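Long-range contact in beta-L-arabinobiosidase (Bacteroides thetaiotaomicron, PDB 5MQR), which probably hydrolyses arabinose-containing linkages of plant pectin, as a multidomain glycosidase of a gut bacterium: residues Q77-Q90 / H150-L163. Residues are numbered along the deposited sequence; the frame is centred on the assembly and turned at random.
Sequences QPMLAYWNGQFYYQ and HQRVGFYVSKSGRL. With EDO (1,2-ethanediol), chain H.
Gln-77 OE1 is gripped by two donors, Arg-152 and, beyond the contact, Lys-310. Arg-152 NH1 donates to Gln-77 OE1 at 2.8 Å, on an in-plane lone pair, from the guanidinium edge; the two planes are 65° apart. Glu-247 takes the arginine's NE in a salt bridge, so the guanidinium has a second partner. A water donates to both Gln-77 O and Gln-90 OE1; Met-166 is the main polar partner of the Gln-90 amide. Trp-83 NE1 donates to Gly-161 O over 2.9 Å, from above the carbonyl plane. A chi1 of -176° carries the Trp-83 indole away from the backbone N and under Leu-163, whose CB sits 3.7 Å from the six-membered ring centroid. In this N-terminal beta-propeller, the first strands of two four-stranded antiparallel sheets, consistent with adjacent blades, run nearly parallel; the axes of 77-83 and 155-157 approach to 7.7 Å at 19°. Replacing Trp-83 by an alanine would probably leave Gly-161 O without its indole donor and open a gap beneath Leu-163. CD2 of Leu-163 also lies over the Tyr-88 ring. Phe-155 takes Ala-81 CB over one face, 4.0 Å from the ring centroid. Its CZ meets Tyr-88 CB at 3.7 Å.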
ATOM      1  N   GLN A  77     -30.576  -8.397  13.385  1.00 24.98           N
ATOM      2  CA  GLN A  77     -29.928  -9.709  13.337  1.00 25.35           C
ATOM      3  C   GLN A  77     -29.831 -10.280  11.929  1.00 24.57           C
ATOM      4  O   GLN A  77     -30.448 -11.320  11.624  1.00 24.09           O
ATOM      5  CB  GLN A  77     -30.648 -10.671  14.266  1.00 27.13           C
ATOM      6  CG  GLN A  77     -29.874 -11.955  14.510  1.00 28.14           C
ATOM      7  CD  GLN A  77     -29.625 -12.201  15.969  1.00 29.46           C
ATOM      8  OE1 GLN A  77     -28.471 -12.408  16.378  1.00 31.14           O
ATOM      9  NE2 GLN A  77     -30.688 -12.133  16.783  1.00 29.98           N
ATOM     10  N   PRO A  78     -29.080  -9.584  11.055  1.00 23.72           N
ATOM     11  CA  PRO A  78     -28.941 -10.093   9.708  1.00 23.92           C
ATOM     12  C   PRO A  78     -27.996 -11.285   9.605  1.00 23.52           C
ATOM     13  O   PRO A  78     -27.082 -11.426  10.425  1.00 23.19           O
ATOM     14  CB  PRO A  78     -28.411  -8.885   8.919  1.00 23.79           C
ATOM     15  CG  PRO A  78     -27.671  -8.085   9.928  1.00 23.39           C
ATOM     16  CD  PRO A  78     -28.406  -8.284  11.226  1.00 23.53           C
HETATM   17  N   MSE A  79     -28.252 -12.120   8.605  1.00 23.90           N
HETATM   18  CA  MSE A  79     -27.374 -13.218   8.185  1.00 24.35           C
HETATM   19  C   MSE A  79     -27.103 -13.033   6.723  1.00 24.40           C
HETATM   20  O   MSE A  79     -27.896 -12.414   6.002  1.00 24.08           O
HETATM   21  CB  MSE A  79     -28.012 -14.587   8.394  1.00 25.25           C
HETATM   22  CG  MSE A  79     -28.515 -14.789   9.822  1.00 26.25           C
HETATM   23 SE   MSE A  79     -26.983 -15.102  11.022  1.00 28.13          SE
HETATM   24  CE  MSE A  79     -27.609 -14.040  12.578  1.00 26.72           C
ATOM     25  N   LEU A  80     -25.973 -13.560   6.262  1.00 24.65           N
ATOM     26  CA  LEU A  80     -25.538 -13.376   4.877  1.00 24.71           C
ATOM     27  C   LEU A  80     -24.912 -14.630   4.271  1.00 25.08           C
ATOM     28  O   LEU A  80     -24.113 -15.316   4.917  1.00 24.99           O
ATOM     29  CB  LEU A  80     -24.556 -12.208   4.808  1.00 24.36           C
ATOM     30  CG  LEU A  80     -24.164 -11.642   3.441  1.00 23.99           C
ATOM     31  CD1 LEU A  80     -25.317 -10.936   2.745  1.00 24.03           C
ATOM     32  CD2 LEU A  80     -23.003 -10.677   3.666  1.00 23.69           C
ATOM     33  N   ALA A  81     -25.302 -14.932   3.028  1.00 25.24           N
ATOM     34  CA  ALA A  81     -24.653 -15.964   2.221  1.00 25.33           C
ATOM     35  C   ALA A  81     -24.537 -15.491   0.761  1.00 25.66           C
ATOM     36  O   ALA A  81     -25.139 -14.483   0.387  1.00 25.07           O
ATOM     37  CB  ALA A  81     -25.399 -17.273   2.321  1.00 25.49           C
ATOM     38  N   TYR A  82     -23.716 -16.188  -0.023  1.00 25.96           N
ATOM     39  CA  TYR A  82     -23.578 -15.947  -1.457  1.00 26.83           C
ATOM     40  C   TYR A  82     -23.675 -17.268  -2.201  1.00 27.15           C
ATOM     41  O   TYR A  82     -22.895 -18.178  -1.959  1.00 27.55           O
ATOM     42  CB  TYR A  82     -22.238 -15.264  -1.745  1.00 26.75           C
ATOM     43  CG  TYR A  82     -22.034 -14.816  -3.175  1.00 27.21           C
ATOM     44  CD1 TYR A  82     -22.475 -13.574  -3.602  1.00 27.45           C
ATOM     45  CD2 TYR A  82     -21.370 -15.637  -4.104  1.00 28.42           C
ATOM     46  CE1 TYR A  82     -22.276 -13.149  -4.917  1.00 28.29           C
ATOM     47  CE2 TYR A  82     -21.173 -15.238  -5.429  1.00 28.63           C
ATOM     48  CZ  TYR A  82     -21.633 -13.997  -5.837  1.00 28.75           C
ATOM     49  OH  TYR A  82     -21.438 -13.582  -7.134  1.00 29.52           O
ATOM     50  N   TRP A  83     -24.623 -17.373  -3.114  1.00 27.65           N
ATOM     51  CA  TRP A  83     -24.946 -18.647  -3.719  1.00 28.60           C
ATOM     52  C   TRP A  83     -25.483 -18.431  -5.107  1.00 30.17           C
ATOM     53  O   TRP A  83     -26.350 -17.596  -5.300  1.00 30.08           O
ATOM     54  CB  TRP A  83     -26.028 -19.305  -2.874  1.00 28.24           C
ATOM     55  CG  TRP A  83     -26.412 -20.658  -3.291  1.00 28.38           C
ATOM     56  CD1 TRP A  83     -25.668 -21.787  -3.167  1.00 28.61           C
ATOM     57  CD2 TRP A  83     -27.653 -21.052  -3.890  1.00 28.59           C
ATOM     58  NE1 TRP A  83     -26.368 -22.869  -3.652  1.00 29.11           N
ATOM     59  CE2 TRP A  83     -27.594 -22.444  -4.092  1.00 29.25           C
ATOM     60  CE3 TRP A  83     -28.809 -20.366  -4.263  1.00 28.75           C
ATOM     61  CZ2 TRP A  83     -28.649 -23.168  -4.671  1.00 30.10           C
ATOM     62  CZ3 TRP A  83     -29.869 -21.078  -4.825  1.00 29.39           C
ATOM     63  CH2 TRP A  83     -29.781 -22.468  -5.029  1.00 30.29           C
ATOM     64  N   ASN A  84     -25.009 -19.217  -6.059  1.00 32.29           N
ATOM     65  CA  ASN A  84     -25.421 -19.102  -7.455  1.00 34.64           C
ATOM     66  C   ASN A  84     -25.367 -17.694  -8.031  1.00 32.62           C
ATOM     67  O   ASN A  84     -26.333 -17.230  -8.655  1.00 31.43           O
ATOM     68  CB  ASN A  84     -26.813 -19.707  -7.647  1.00 38.52           C
ATOM     69  CG  ASN A  84     -26.733 -21.030  -8.316  1.00 43.37           C
ATOM     70  OD1 ASN A  84     -26.927 -21.133  -9.535  1.00 48.40           O
ATOM     71  ND2 ASN A  84     -26.331 -22.047  -7.552  1.00 46.02           N
ATOM     72  N   GLY A  85     -24.248 -17.019  -7.775  1.00 31.28           N
ATOM     73  CA  GLY A  85     -24.031 -15.661  -8.226  1.00 30.80           C
ATOM     74  C   GLY A  85     -24.851 -14.598  -7.514  1.00 30.72           C
ATOM     75  O   GLY A  85     -24.910 -13.479  -7.994  1.00 32.02           O
ATOM     76  N   GLN A  86     -25.466 -14.903  -6.372  1.00 30.40           N
ATOM     77  CA  GLN A  86     -26.328 -13.924  -5.680  1.00 30.17           C
ATOM     78  C   GLN A  86     -26.097 -13.890  -4.183  1.00 28.65           C
ATOM     79  O   GLN A  86     -25.879 -14.938  -3.579  1.00 28.35           O
ATOM     80  CB  GLN A  86     -27.821 -14.220  -5.922  1.00 31.45           C
ATOM     81  CG  GLN A  86     -28.254 -13.911  -7.343  1.00 32.86           C
ATOM     82  CD  GLN A  86     -29.696 -14.261  -7.661  1.00 34.13           C
ATOM     83  OE1 GLN A  86     -29.980 -14.695  -8.764  1.00 36.52           O
ATOM     84  NE2 GLN A  86     -30.606 -14.068  -6.712  1.00 34.41           N
ATOM     85  N   PHE A  87     -26.214 -12.690  -3.597  1.00 27.02           N
ATOM     86  CA  PHE A  87     -26.262 -12.526  -2.158  1.00 25.93           C
ATOM     87  C   PHE A  87     -27.635 -12.932  -1.651  1.00 26.03           C
ATOM     88  O   PHE A  87     -28.636 -12.652  -2.299  1.00 26.36           O
ATOM     89  CB  PHE A  87     -26.031 -11.088  -1.743  1.00 25.47           C
ATOM     90  CG  PHE A  87     -24.660 -10.567  -2.052  1.00 25.27           C
ATOM     91  CD1 PHE A  87     -24.401  -9.914  -3.258  1.00 25.31           C
ATOM     92  CD2 PHE A  87     -23.642 -10.683  -1.119  1.00 25.03           C
ATOM     93  CE1 PHE A  87     -23.145  -9.401  -3.529  1.00 24.95           C
ATOM     94  CE2 PHE A  87     -22.387 -10.179  -1.374  1.00 24.61           C
ATOM     95  CZ  PHE A  87     -22.132  -9.542  -2.576  1.00 24.98           C
ATOM     96  N   TYR A  88     -27.662 -13.587  -0.491  1.00 25.26           N
ATOM     97  CA  TYR A  88     -28.870 -13.856   0.257  1.00 24.91           C
ATOM     98  C   TYR A  88     -28.696 -13.239   1.641  1.00 24.57           C
ATOM     99  O   TYR A  88     -27.697 -13.503   2.345  1.00 23.49           O
ATOM    100  CB  TYR A  88     -29.119 -15.359   0.332  1.00 25.53           C
ATOM    101  CG  TYR A  88     -29.512 -15.920  -1.011  1.00 25.84           C
ATOM    102  CD1 TYR A  88     -28.555 -16.274  -1.933  1.00 25.78           C
ATOM    103  CD2 TYR A  88     -30.842 -16.043  -1.374  1.00 26.48           C
ATOM    104  CE1 TYR A  88     -28.913 -16.748  -3.182  1.00 26.45           C
ATOM    105  CE2 TYR A  88     -31.213 -16.522  -2.625  1.00 26.94           C
ATOM    106  CZ  TYR A  88     -30.237 -16.870  -3.530  1.00 26.85           C
ATOM    107  OH  TYR A  88     -30.561 -17.358  -4.779  1.00 27.82           O
ATOM    108  N   TYR A  89     -29.689 -12.422   2.015  1.00 24.38           N
ATOM    109  CA  TYR A  89     -29.671 -11.553   3.187  1.00 23.54           C
ATOM    110  C   TYR A  89     -30.938 -11.891   3.967  1.00 24.30           C
ATOM    111  O   TYR A  89     -32.056 -11.714   3.467  1.00 24.23           O
ATOM    112  CB  TYR A  89     -29.668 -10.101   2.723  1.00 23.03           C
ATOM    113  CG  TYR A  89     -29.437  -9.050   3.788  1.00 22.59           C
ATOM    114  CD1 TYR A  89     -30.403  -8.770   4.740  1.00 22.82           C
ATOM    115  CD2 TYR A  89     -28.263  -8.294   3.810  1.00 22.05           C
ATOM    116  CE1 TYR A  89     -30.206  -7.805   5.699  1.00 22.40           C
ATOM    117  CE2 TYR A  89     -28.061  -7.302   4.756  1.00 21.51           C
ATOM    118  CZ  TYR A  89     -29.034  -7.068   5.704  1.00 21.92           C
ATOM    119  OH  TYR A  89     -28.856  -6.117   6.681  1.00 21.34           O
ATOM    120  N   GLN A  90     -30.752 -12.419   5.174  1.00 24.52           N
ATOM    121  CA  GLN A  90     -31.841 -12.846   6.060  1.00 24.78           C
ATOM    122  C   GLN A  90     -31.859 -11.876   7.230  1.00 24.83           C
ATOM    123  O   GLN A  90     -30.798 -11.456   7.676  1.00 24.20           O
ATOM    124  CB  GLN A  90     -31.555 -14.247   6.582  1.00 25.10           C
ATOM    125  CG  GLN A  90     -32.728 -14.938   7.207  1.00 25.77           C
ATOM    126  CD  GLN A  90     -32.357 -16.002   8.247  1.00 26.08           C
ATOM    127  OE1 GLN A  90     -31.713 -15.696   9.246  1.00 26.19           O
ATOM    128  NE2 GLN A  90     -32.805 -17.238   8.035  1.00 26.23           N
ATOM    129  N   HIS A 150     -35.627 -15.997  16.723  1.00 31.10           N
ATOM    130  CA  HIS A 150     -34.285 -15.629  17.118  1.00 31.81           C
ATOM    131  C   HIS A 150     -33.314 -16.680  16.593  1.00 32.20           C
ATOM    132  O   HIS A 150     -33.470 -17.856  16.919  1.00 33.51           O
ATOM    133  CB  HIS A 150     -34.158 -15.558  18.638  1.00 32.41           C
ATOM    134  CG  HIS A 150     -32.856 -14.972  19.078  1.00 33.03           C
ATOM    135  ND1 HIS A 150     -31.748 -15.744  19.361  1.00 33.68           N
ATOM    136  CD2 HIS A 150     -32.460 -13.684  19.204  1.00 32.72           C
ATOM    137  CE1 HIS A 150     -30.741 -14.955  19.686  1.00 33.65           C
ATOM    138  NE2 HIS A 150     -31.151 -13.700  19.608  1.00 33.34           N
ATOM    139  N   GLN A 151     -32.362 -16.243  15.777  1.00 31.44           N
ATOM    140  CA  GLN A 151     -31.342 -17.086  15.127  1.00 32.19           C
ATOM    141  C   GLN A 151     -30.012 -16.407  15.247  1.00 29.89           C
ATOM    142  O   GLN A 151     -29.949 -15.202  14.998  1.00 29.96           O
ATOM    143  CB  GLN A 151     -31.482 -17.076  13.590  1.00 33.81           C
ATOM    144  CG  GLN A 151     -32.650 -17.729  13.019  1.00 35.21           C
ATOM    145  CD  GLN A 151     -33.863 -16.856  12.949  1.00 34.87           C
ATOM    146  OE1 GLN A 151     -34.803 -17.101  13.660  1.00 35.98           O
ATOM    147  NE2 GLN A 151     -33.865 -15.867  12.068  1.00 35.70           N
ATOM    148  N   ARG A 152     -28.951 -17.167  15.475  1.00 28.96           N
ATOM    149  CA  ARG A 152     -27.579 -16.643  15.326  1.00 27.81           C
ATOM    150  C   ARG A 152     -26.909 -17.153  14.060  1.00 27.09           C
ATOM    151  O   ARG A 152     -25.760 -16.771  13.787  1.00 26.35           O
ATOM    152  CB  ARG A 152     -26.731 -17.031  16.534  1.00 28.22           C
ATOM    153  CG  ARG A 152     -27.280 -16.575  17.870  1.00 28.66           C
ATOM    154  CD  ARG A 152     -27.222 -15.066  17.985  1.00 28.50           C
ATOM    155  NE  ARG A 152     -27.128 -14.666  19.382  1.00 29.54           N
ATOM    156  CZ  ARG A 152     -27.463 -13.467  19.871  1.00 30.04           C
ATOM    157  NH1 ARG A 152     -27.881 -12.468  19.070  1.00 29.32           N
ATOM    158  NH2 ARG A 152     -27.343 -13.255  21.192  1.00 30.47           N
ATOM    159  N   VAL A 153     -27.610 -18.043  13.335  1.00 26.70           N
ATOM    160  CA  VAL A 153     -27.137 -18.653  12.098  1.00 26.16           C
ATOM    161  C   VAL A 153     -28.348 -18.826  11.197  1.00 26.11           C
ATOM    162  O   VAL A 153     -29.399 -19.266  11.656  1.00 26.15           O
ATOM    163  CB  VAL A 153     -26.426 -20.034  12.307  1.00 26.62           C
ATOM    164  CG1 VAL A 153     -27.276 -21.037  13.081  1.00 26.79           C
ATOM    165  CG2 VAL A 153     -26.003 -20.643  10.965  1.00 26.74           C
ATOM    166  N   GLY A 154     -28.168 -18.477   9.923  1.00 25.19           N
ATOM    167  CA  GLY A 154     -29.234 -18.384   8.947  1.00 25.37           C
ATOM    168  C   GLY A 154     -29.160 -19.241   7.696  1.00 25.32           C
ATOM    169  O   GLY A 154     -30.195 -19.447   7.069  1.00 25.48           O
ATOM    170  N   PHE A 155     -27.980 -19.766   7.358  1.00 24.57           N
ATOM    171  CA  PHE A 155     -27.717 -20.313   6.046  1.00 24.76           C
ATOM    172  C   PHE A 155     -26.713 -21.450   6.093  1.00 25.18           C
ATOM    173  O   PHE A 155     -25.737 -21.365   6.831  1.00 25.19           O
ATOM    174  CB  PHE A 155     -27.127 -19.245   5.120  1.00 24.12           C
ATOM    175  CG  PHE A 155     -28.085 -18.166   4.705  1.00 23.81           C
ATOM    176  CD1 PHE A 155     -29.177 -18.456   3.925  1.00 24.36           C
ATOM    177  CD2 PHE A 155     -27.841 -16.850   5.031  1.00 23.26           C
ATOM    178  CE1 PHE A 155     -30.039 -17.450   3.507  1.00 24.44           C
ATOM    179  CE2 PHE A 155     -28.697 -15.846   4.623  1.00 23.36           C
ATOM    180  CZ  PHE A 155     -29.803 -16.148   3.860  1.00 23.61           C
ATOM    181  N   TYR A 156     -26.923 -22.473   5.261  1.00 25.85           N
ATOM    182  CA  TYR A 156     -25.931 -23.537   5.002  1.00 26.31           C
ATOM    183  C   TYR A 156     -25.951 -23.913   3.520  1.00 27.16           C
ATOM    184  O   TYR A 156     -27.013 -24.215   2.967  1.00 28.36           O
ATOM    185  CB  TYR A 156     -26.252 -24.791   5.835  1.00 26.84           C
ATOM    186  CG  TYR A 156     -25.376 -25.984   5.517  1.00 27.20           C
ATOM    187  CD1 TYR A 156     -24.014 -25.935   5.778  1.00 26.94           C
ATOM    188  CD2 TYR A 156     -25.903 -27.156   4.984  1.00 27.67           C
ATOM    189  CE1 TYR A 156     -23.185 -26.993   5.497  1.00 27.47           C
ATOM    190  CE2 TYR A 156     -25.084 -28.233   4.704  1.00 28.23           C
ATOM    191  CZ  TYR A 156     -23.719 -28.150   4.955  1.00 28.28           C
ATOM    192  OH  TYR A 156     -22.843 -29.199   4.708  1.00 28.67           O
ATOM    193  N   VAL A 157     -24.789 -23.947   2.885  1.00 27.33           N
ATOM    194  CA  VAL A 157     -24.660 -24.494   1.535  1.00 27.87           C
ATOM    195  C   VAL A 157     -24.139 -25.923   1.662  1.00 28.84           C
ATOM    196  O   VAL A 157     -23.033 -26.154   2.168  1.00 28.08           O
ATOM    197  CB  VAL A 157     -23.694 -23.662   0.651  1.00 27.32           C
ATOM    198  CG1 VAL A 157     -23.522 -24.322  -0.732  1.00 28.18           C
ATOM    199  CG2 VAL A 157     -24.203 -22.243   0.516  1.00 26.64           C
ATOM    200  N   SER A 158     -24.929 -26.875   1.182  1.00 30.59           N
ATOM    201  CA  SER A 158     -24.616 -28.288   1.335  1.00 31.92           C
ATOM    202  C   SER A 158     -23.508 -28.752   0.388  1.00 32.97           C
ATOM    203  O   SER A 158     -23.053 -28.012  -0.501  1.00 32.36           O
ATOM    204  CB  SER A 158     -25.868 -29.126   1.131  1.00 33.08           C
ATOM    205  OG  SER A 158     -26.143 -29.290  -0.244  1.00 33.45           O
ATOM    206  N   LYS A 159     -23.066 -29.980   0.606  1.00 34.69           N
ATOM    207  CA  LYS A 159     -22.026 -30.581  -0.217  1.00 36.44           C
ATOM    208  C   LYS A 159     -22.466 -30.760  -1.660  1.00 36.34           C
ATOM    209  O   LYS A 159     -21.673 -30.563  -2.551  1.00 37.62           O
ATOM    210  CB  LYS A 159     -21.581 -31.910   0.372  1.00 38.50           C
ATOM    211  CG  LYS A 159     -20.777 -31.688   1.632  1.00 39.38           C
ATOM    212  CD  LYS A 159     -20.354 -33.011   2.231  1.00 41.45           C
ATOM    213  CE  LYS A 159     -19.673 -32.813   3.584  1.00 42.05           C
ATOM    214  NZ  LYS A 159     -19.615 -34.155   4.243  1.00 43.96           N
ATOM    215  N   SER A 160     -23.735 -31.060  -1.879  1.00 36.32           N
ATOM    216  CA  SER A 160     -24.316 -31.118  -3.225  1.00 36.60           C
ATOM    217  C   SER A 160     -24.722 -29.734  -3.822  1.00 35.80           C
ATOM    218  O   SER A 160     -25.443 -29.688  -4.819  1.00 37.15           O
ATOM    219  CB  SER A 160     -25.529 -32.056  -3.195  1.00 37.02           C
ATOM    220  OG  SER A 160     -26.546 -31.523  -2.368  1.00 37.18           O
ATOM    221  N   GLY A 161     -24.298 -28.630  -3.209  1.00 34.26           N
ATOM    222  CA  GLY A 161     -24.579 -27.288  -3.698  1.00 33.37           C
ATOM    223  C   GLY A 161     -25.979 -26.728  -3.483  1.00 33.38           C
ATOM    224  O   GLY A 161     -26.328 -25.746  -4.131  1.00 32.97           O
ATOM    225  N   ARG A 162     -26.776 -27.328  -2.592  1.00 33.56           N
ATOM    226  CA  ARG A 162     -28.083 -26.777  -2.191  1.00 33.69           C
ATOM    227  C   ARG A 162     -27.985 -25.704  -1.093  1.00 32.40           C
ATOM    228  O   ARG A 162     -27.064 -25.717  -0.248  1.00 31.57           O
ATOM    229  CB  ARG A 162     -29.022 -27.896  -1.759  1.00 35.64           C
ATOM    230  CG  ARG A 162     -29.386 -28.840  -2.907  1.00 37.81           C
ATOM    231  CD  ARG A 162     -30.125 -30.051  -2.379  1.00 39.69           C
ATOM    232  NE  ARG A 162     -30.740 -30.856  -3.438  1.00 41.46           N
ATOM    233  CZ  ARG A 162     -32.045 -31.115  -3.571  1.00 42.66           C
ATOM    234  NH1 ARG A 162     -32.963 -30.642  -2.733  1.00 42.49           N
ATOM    235  NH2 ARG A 162     -32.449 -31.887  -4.571  1.00 44.69           N
ATOM    236  N   LEU A 163     -28.917 -24.753  -1.124  1.00 30.77           N
ATOM    237  CA  LEU A 163     -28.912 -23.668  -0.158  1.00 29.44           C
ATOM    238  C   LEU A 163     -30.011 -23.935   0.829  1.00 28.94           C
ATOM    239  O   LEU A 163     -31.155 -23.998   0.441  1.00 29.04           O
ATOM    240  CB  LEU A 163     -29.113 -22.303  -0.825  1.00 28.91           C
ATOM    241  CG  LEU A 163     -29.116 -21.083   0.124  1.00 28.40           C
ATOM    242  CD1 LEU A 163     -27.851 -20.970   0.964  1.00 27.99           C
ATOM    243  CD2 LEU A 163     -29.289 -19.801  -0.672  1.00 28.25           C
TER
HETATM  244  C1  EDO H1207     -30.179 -11.622  22.204  1.00 56.80           C
HETATM  245  O1  EDO H1207     -30.336 -11.049  20.884  1.00 53.19           O
HETATM  246  C2  EDO H1207     -29.156 -10.854  23.054  1.00 56.28           C
HETATM  247  O2  EDO H1207     -28.427 -11.684  23.963  1.00 57.90           O
HETATM  248  O   HOH W   1     -32.129 -13.621  10.918  1.00 26.06           O
HETATM  249  O   HOH W   2     -25.805 -24.853  -6.628  1.00 42.94           O